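Local coordinates for A putative transcriptional regulator (Rhodococcus sp., PDB 2HKU), which probably binds regulatory DNA through an N-terminal helix-turn-helix and controls transcription as a member of the TetR family, at the interface of chains A and B. Sequence-based numbering; all coordinates share one arbitrary frame. Chains: chain A/B, A putative transcriptional regulator.

Contact 1: the interface of chains A and B. Residues chain A 178, 188, 196; chain B 139, 166, 169-170.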
loop_
_atom_site.group_PDB
_atom_site.type_symbol
_atom_site.label_atom_id
_atom_site.label_comp_id
_atom_site.label_asym_id
_atom_site.label_seq_id
_atom_site.Cartn_x
_atom_site.Cartn_y
_atom_site.Cartn_z
ATOM N N GLN A 178 1.026 -6.284 -0.342
ATOM C CA GLN A 178 0.515 -7.493 -0.974
ATOM C C GLN A 178 1.434 -8.657 -0.808
ATOM O O GLN A 178 1.031 -9.829 -0.756
ATOM C CB GLN A 178 0.412 -7.257 -2.441
ATOM C CG GLN A 178 -0.823 -6.288 -2.710
ATOM C CD GLN A 178 -0.946 -5.984 -4.111
ATOM O OE1 GLN A 178 -1.853 -6.513 -4.823
ATOM N NE2 GLN A 178 -0.105 -5.092 -4.591
ATOM N N TYR A 188 3.355 -12.309 -5.844
ATOM C CA TYR A 188 4.083 -11.299 -5.077
ATOM C C TYR A 188 5.173 -11.932 -4.250
ATOM O O TYR A 188 5.321 -11.584 -3.076
ATOM C CB TYR A 188 3.154 -10.406 -4.200
ATOM C CG TYR A 188 2.346 -9.412 -5.042
ATOM C CD1 TYR A 188 2.927 -8.261 -5.529
ATOM C CD2 TYR A 188 1.022 -9.689 -5.423
ATOM C CE1 TYR A 188 2.202 -7.326 -6.387
ATOM C CE2 TYR A 188 0.267 -8.730 -6.244
ATOM C CZ TYR A 188 0.879 -7.551 -6.708
ATOM O OH TYR A 188 0.140 -6.617 -7.498
ATOM N N VAL A 196 8.342 -6.034 -10.724
ATOM C CA VAL A 196 7.302 -4.968 -11.006
ATOM C C VAL A 196 8.048 -3.586 -11.001
ATOM O O VAL A 196 7.824 -2.772 -11.873
ATOM C CB VAL A 196 6.120 -4.993 -9.930
ATOM C CG1 VAL A 196 5.378 -3.697 -9.895
ATOM C CG2 VAL A 196 5.120 -6.249 -10.136
ATOM N N HIS B 139 -6.781 -8.675 -10.041
ATOM C CA HIS B 139 -5.717 -8.725 -11.004
ATOM C C HIS B 139 -6.082 -9.338 -12.337
ATOM O O HIS B 139 -5.576 -8.900 -13.371
ATOM C CB HIS B 139 -4.492 -9.496 -10.413
ATOM C CG HIS B 139 -3.692 -8.671 -9.475
ATOM N ND1 HIS B 139 -4.130 -8.388 -8.184
ATOM C CD2 HIS B 139 -2.463 -8.088 -9.593
ATOM C CE1 HIS B 139 -3.207 -7.673 -7.557
ATOM N NE2 HIS B 139 -2.189 -7.483 -8.382
ATOM N N LYS B 166 -0.204 -6.059 -11.865
ATOM C CA LYS B 166 0.337 -5.910 -10.532
ATOM C C LYS B 166 0.811 -4.507 -10.337
ATOM O O LYS B 166 0.766 -4.048 -9.256
ATOM C CB LYS B 166 1.534 -6.874 -10.344
ATOM C CG LYS B 166 1.143 -8.392 -10.224
ATOM C CD LYS B 166 2.540 -9.125 -10.160
ATOM C CE LYS B 166 2.471 -10.560 -10.599
ATOM N NZ LYS B 166 3.856 -11.130 -10.770
ATOM N N TRP B 169 -2.322 -2.287 -9.564
ATOM C CA TRP B 169 -2.879 -2.445 -8.230
ATOM C C TRP B 169 -1.923 -2.038 -7.135
ATOM O O TRP B 169 -2.366 -1.469 -6.166
ATOM C CB TRP B 169 -3.393 -3.887 -7.983
ATOM C CG TRP B 169 -4.607 -4.110 -8.725
ATOM C CD1 TRP B 169 -4.789 -4.867 -9.851
ATOM C CD2 TRP B 169 -5.863 -3.443 -8.471
ATOM N NE1 TRP B 169 -6.133 -4.775 -10.274
ATOM C CE2 TRP B 169 -6.802 -3.923 -9.437
ATOM C CE3 TRP B 169 -6.302 -2.585 -7.452
ATOM C CZ2 TRP B 169 -8.153 -3.499 -9.452
ATOM C CZ3 TRP B 169 -7.685 -2.158 -7.476
ATOM C CH2 TRP B 169 -8.544 -2.629 -8.431
ATOM N N SER B 170 -0.613 -2.405 -7.248
ATOM C CA SER B 170 0.363 -1.890 -6.298
ATOM C C SER B 170 0.343 -0.342 -6.245
ATOM O O SER B 170 0.411 0.225 -5.159
ATOM C CB SER B 170 1.777 -2.397 -6.628
ATOM O OG SER B 170 1.839 -3.853 -6.654
#

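Contact 2: the interface of chains A and B. Residues chain A 177-178, 180-181; chain B 118-119, 121, 128, 131.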
loop_
_atom_site.group_PDB
_atom_site.type_symbol
_atom_site.label_atom_id
_atom_site.label_comp_id
_atom_site.label_asym_id
_atom_site.label_seq_id
_atom_site.Cartn_x
_atom_site.Cartn_y
_atom_site.Cartn_z
ATOM N N ILE A 177 2.755 -4.355 0.922
ATOM C CA ILE A 177 1.508 -4.768 1.521
ATOM C C ILE A 177 1.039 -6.135 0.960
ATOM O O ILE A 177 0.673 -7.040 1.716
ATOM C CB ILE A 177 0.398 -3.683 1.256
ATOM C CG1 ILE A 177 0.727 -2.442 2.121
ATOM C CG2 ILE A 177 -0.916 -4.269 1.736
ATOM C CD1 ILE A 177 0.079 -1.091 1.646
ATOM N N GLN A 178 1.026 -6.284 -0.342
ATOM C CA GLN A 178 0.515 -7.493 -0.974
ATOM C C GLN A 178 1.434 -8.657 -0.808
ATOM O O GLN A 178 1.031 -9.829 -0.756
ATOM C CB GLN A 178 0.412 -7.257 -2.441
ATOM C CG GLN A 178 -0.823 -6.288 -2.710
ATOM C CD GLN A 178 -0.946 -5.984 -4.111
ATOM O OE1 GLN A 178 -1.853 -6.513 -4.823
ATOM N NE2 GLN A 178 -0.105 -5.092 -4.591
ATOM N N THR A 180 3.282 -9.236 1.875
ATOM C CA THR A 180 3.082 -9.714 3.232
ATOM C C THR A 180 1.728 -10.437 3.428
ATOM O O THR A 180 1.656 -11.535 4.054
ATOM C CB THR A 180 3.219 -8.534 4.220
ATOM O OG1 THR A 180 3.463 -9.037 5.535
ATOM C CG2 THR A 180 1.902 -7.700 4.302
ATOM N N ALA A 181 0.659 -9.863 2.854
ATOM C CA ALA A 181 -0.611 -10.500 2.882
ATOM C C ALA A 181 -0.648 -11.867 2.184
ATOM O O ALA A 181 -1.435 -12.691 2.561
ATOM C CB ALA A 181 -1.663 -9.569 2.267
HETATM N N MSE B 118 -5.593 -6.647 4.525
HETATM C CA MSE B 118 -4.355 -7.294 4.097
HETATM C C MSE B 118 -3.267 -7.311 5.166
HETATM O O MSE B 118 -2.517 -8.250 5.233
HETATM C CB MSE B 118 -3.757 -6.566 2.874
HETATM C CG MSE B 118 -4.449 -6.999 1.634
HETATM SE SE MSE B 118 -3.638 -6.596 -0.084
HETATM C CE MSE B 118 -4.119 -4.654 -0.203
ATOM N N LEU B 119 -3.157 -6.223 5.927
ATOM C CA LEU B 119 -2.173 -6.110 7.015
ATOM C C LEU B 119 -2.556 -6.894 8.279
ATOM O O LEU B 119 -1.712 -7.113 9.133
ATOM C CB LEU B 119 -1.917 -4.656 7.383
ATOM C CG LEU B 119 -1.185 -3.821 6.280
ATOM C CD1 LEU B 119 -1.206 -2.340 6.626
ATOM C CD2 LEU B 119 0.303 -4.317 6.017
ATOM N N THR B 121 -4.186 -10.156 8.333
ATOM C CA THR B 121 -4.262 -11.629 8.151
ATOM C C THR B 121 -3.606 -12.469 9.286
ATOM O O THR B 121 -4.067 -13.582 9.604
ATOM C CB THR B 121 -3.542 -12.093 6.880
ATOM O OG1 THR B 121 -2.105 -12.032 7.095
ATOM C CG2 THR B 121 -3.995 -11.306 5.638
ATOM N N ARG B 128 -5.893 -15.363 4.925
ATOM C CA ARG B 128 -5.085 -15.198 3.763
ATOM C C ARG B 128 -5.844 -15.714 2.570
ATOM O O ARG B 128 -5.833 -15.056 1.518
ATOM C CB ARG B 128 -3.754 -15.969 3.906
ATOM C CG ARG B 128 -2.945 -15.934 2.649
ATOM C CD ARG B 128 -1.570 -16.458 2.800
ATOM N NE ARG B 128 -0.805 -15.711 3.810
ATOM C CZ ARG B 128 0.390 -16.094 4.281
ATOM N NH1 ARG B 128 0.971 -17.193 3.786
ATOM N NH2 ARG B 128 1.018 -15.359 5.212
ATOM N N ILE B 131 -8.066 -13.201 1.126
ATOM C CA ILE B 131 -7.342 -12.082 0.595
ATOM C C ILE B 131 -6.795 -12.453 -0.739
ATOM O O ILE B 131 -6.853 -11.695 -1.670
ATOM C CB ILE B 131 -6.181 -11.609 1.580
ATOM C CG1 ILE B 131 -6.761 -11.038 2.879
ATOM C CG2 ILE B 131 -5.328 -10.468 0.940
ATOM C CD1 ILE B 131 -7.315 -9.613 2.711
#

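Contact 3: the interface of chains A and B. Residues chain A 195-196, 199-200; chain B 163, 166-167, 200.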
loop_
_atom_site.group_PDB
_atom_site.type_symbol
_atom_site.label_atom_id
_atom_site.label_comp_id
_atom_site.label_asym_id
_atom_site.label_seq_id
_atom_site.Cartn_x
_atom_site.Cartn_y
_atom_site.Cartn_z
ATOM N N ALA A 195 10.697 -7.380 -9.831
ATOM C CA ALA A 195 10.419 -7.262 -11.268
ATOM C C ALA A 195 9.318 -6.222 -11.603
ATOM O O ALA A 195 9.336 -5.592 -12.649
ATOM C CB ALA A 195 10.056 -8.638 -11.862
ATOM N N VAL A 196 8.342 -6.034 -10.724
ATOM C CA VAL A 196 7.302 -4.968 -11.006
ATOM C C VAL A 196 8.048 -3.586 -11.001
ATOM O O VAL A 196 7.824 -2.772 -11.873
ATOM C CB VAL A 196 6.120 -4.993 -9.930
ATOM C CG1 VAL A 196 5.378 -3.697 -9.895
ATOM C CG2 VAL A 196 5.120 -6.249 -10.136
ATOM N N ALA A 199 9.833 -3.193 -14.261
ATOM C CA ALA A 199 8.879 -2.861 -15.296
ATOM C C ALA A 199 8.333 -1.471 -15.183
ATOM O O ALA A 199 8.037 -0.843 -16.225
ATOM C CB ALA A 199 7.716 -3.887 -15.324
ATOM N N ASN A 200 8.182 -0.947 -13.951
ATOM C CA ASN A 200 7.718 0.447 -13.790
ATOM C C ASN A 200 8.764 1.460 -14.306
ATOM O O ASN A 200 8.409 2.476 -14.825
ATOM C CB ASN A 200 7.453 0.781 -12.295
ATOM C CG ASN A 200 6.204 0.092 -11.724
ATOM O OD1 ASN A 200 5.993 0.086 -10.500
ATOM N ND2 ASN A 200 5.407 -0.467 -12.562
ATOM N N VAL B 163 2.209 -8.504 -15.220
ATOM C CA VAL B 163 3.148 -7.631 -14.503
ATOM C C VAL B 163 2.488 -6.264 -14.512
ATOM O O VAL B 163 2.510 -5.603 -13.489
ATOM C CB VAL B 163 4.602 -7.610 -15.119
ATOM C CG1 VAL B 163 5.450 -6.532 -14.398
ATOM C CG2 VAL B 163 5.277 -8.981 -14.979
ATOM N N LYS B 166 -0.204 -6.059 -11.865
ATOM C CA LYS B 166 0.337 -5.910 -10.532
ATOM C C LYS B 166 0.811 -4.507 -10.337
ATOM O O LYS B 166 0.766 -4.048 -9.256
ATOM C CB LYS B 166 1.534 -6.874 -10.344
ATOM C CG LYS B 166 1.143 -8.392 -10.224
ATOM C CD LYS B 166 2.540 -9.125 -10.160
ATOM C CE LYS B 166 2.471 -10.560 -10.599
ATOM N NZ LYS B 166 3.856 -11.130 -10.770
ATOM N N ALA B 167 1.337 -3.866 -11.377
ATOM C CA ALA B 167 1.904 -2.524 -11.235
ATOM C C ALA B 167 0.730 -1.535 -11.026
ATOM O O ALA B 167 0.785 -0.637 -10.170
ATOM C CB ALA B 167 2.708 -2.155 -12.502
ATOM N N ASN B 200 4.295 4.500 -14.861
ATOM C CA ASN B 200 4.549 3.094 -14.581
ATOM C C ASN B 200 4.253 2.201 -15.743
ATOM O O ASN B 200 4.922 1.209 -15.913
ATOM C CB ASN B 200 3.849 2.647 -13.283
ATOM C CG ASN B 200 4.526 3.227 -12.060
ATOM O OD1 ASN B 200 5.625 3.777 -12.148
ATOM N ND2 ASN B 200 3.858 3.153 -10.923
HETATM O O HOH W 1 3.395 0.117 -9.305
HETATM O O HOH W 2 4.892 -1.511 -15.164
#

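Contact 1: the interface of chains A and B
The loop after helix 161-181 of chain A, with the end of that helix and helix 190-201, meets helices 125-150 and 161-179 of chain B in the C-terminal region of this TetR-family regulator, the part through which such proteins usually dimerise. A:Tyr188 and B:His139 approach from opposite directions, and the phenol OH of A:Tyr188 hydrogen-bonds the imidazole NE2 of B:His139 at 2.6 Å. The hydroxyl lies in the plane of the imidazole, at its edge, while the rings meet edge to face, planes 74° apart. Weaker bonds may run from the same OH to B:Lys166 O and B:Ser170 OG. The phenol ring has neighbours on both faces: A:Gln178 CB sits over the centre of one, and the aliphatic chain of B:Lys166 slides past the other, with CG 3.6 Å from A:Tyr188 CZ. That chain runs extended beyond CG (chi2 176°) and carries CD over the rim of that face; A:Val196 CG2 packs on B:Lys166 CB at 3.6 Å. The amide NE2 of A:Gln178 can donate a hydrogen bond to B:Ser170 OG, 3.1 Å away. B:Ser170 OG in turn donates to B:Lys166 O within its own helix at 2.8 Å, which should orient the hydroxyl. B:Trp169 CD1 lies over the imidazole centre and backs the histidine.

Contact 2: the interface of chains A and B
A:Ala181 and A:Ile177 press on the selenomethionine B:Met118, the central apolar group of this patch. The methyl CB of A:Ala181 rests 3.7 Å from B:Met118 CB and also lies against the backbone carbonyl of that residue. One turn earlier, A:Ile177 crosses the B:Met118 chain at about a right angle. Its CG2 branch, anti to the backbone N, meets CE and CB of B:Met118, each at 3.8 Å. B:Met118 is bent at its last torsion (chi3 -77°), which turns CE toward the isoleucine while SE stays 3.9 Å from A:Gln178 CG; here the glutamine and the selenomethionine run side by side and point the same way. B:Ile131 CG2 also meets the A:Ala181 methyl CB, at 4.0 Å, beside B:Met118. A:Thr180 CG2 and B:Leu119 CD2 make a looser contact at 4.1 Å, their side chains crossing. Around the rim, B:Arg128 brings NE to 3.3 Å from the backbone O of A:Ala181, a polar approach that may be electrostatically favourable, and B:Thr121 turns its methyl CG2 toward the same carbonyl. In this helix-packing patch of the probable TetR-family dimer interface, the last turn of helix 161-181 of chain A lodges between the end of helix 108-120 and the start of helix 125-150 of chain B.

Contact 3: the interface of chains A and B
A:Ala199 and B:Val163 touch where helix 190-201 of chain A packs on helix 161-179 of chain B, in the C-terminal helices of the TetR-family fold. This flank is tight and apolar: A:Ala199 CB lies 3.6 Å from CG1 of B:Val163, the branch held anti to the backbone N (chi1 173°) and thereby directed at the opposing helix. A:Val196 splits its two methyls between neighbours on chain B, with CG2 on the lysine chain and CG1 on the backbone of B:Ala167, 3.9 Å from its CA. The other end of the contact is polar and hydrated. There B:Asn200, which ends helix 190-200 of chain B, meets A:Asn200, so the C-terminal ends of the two equivalent helices come together. The side chains cross but their amides stack nearly parallel, planes 7° apart, with A:Asn200 CG 3.6 Å from B:Asn200 CG, and two waters link the A:Asn200 amide to chain B. Water 1 joins A:Asn200 OD1, at 2.9 Å, to the backbone oxygen of B:Ala167. Water 2 bridges A:Asn200 ND2, also at 2.9 Å, to B:Asn200 O, though the angle of 133° at the hydrogen makes the amide's bond distinctly bent. Both ends of the amide are thus tied across the interface through solvent, which should restrain its rotation.

Contacts 1 and 3 adjoin, their C-alpha centres about 8 Å apart, and share A:Val196 and B:Lys166. Contact 2 lies about 12 Å from contact 1, sharing A:Gln178, and about 19 Å from contact 3. Helix 161-181 of chain A and helix 125-150 of chain B serve contacts 1 and 2, while helix 190-201 of chain A and helix 161-179 of chain B serve contacts 1 and 3. The patches thus probably form one strip, mainly apolar at contact 2, hydrogen-bonded at contact 1 and partly hydrated at contact 3. Two-fold symmetry repeats each with the chains exchanged, consistent with the dimer usual for TetR-family regulators.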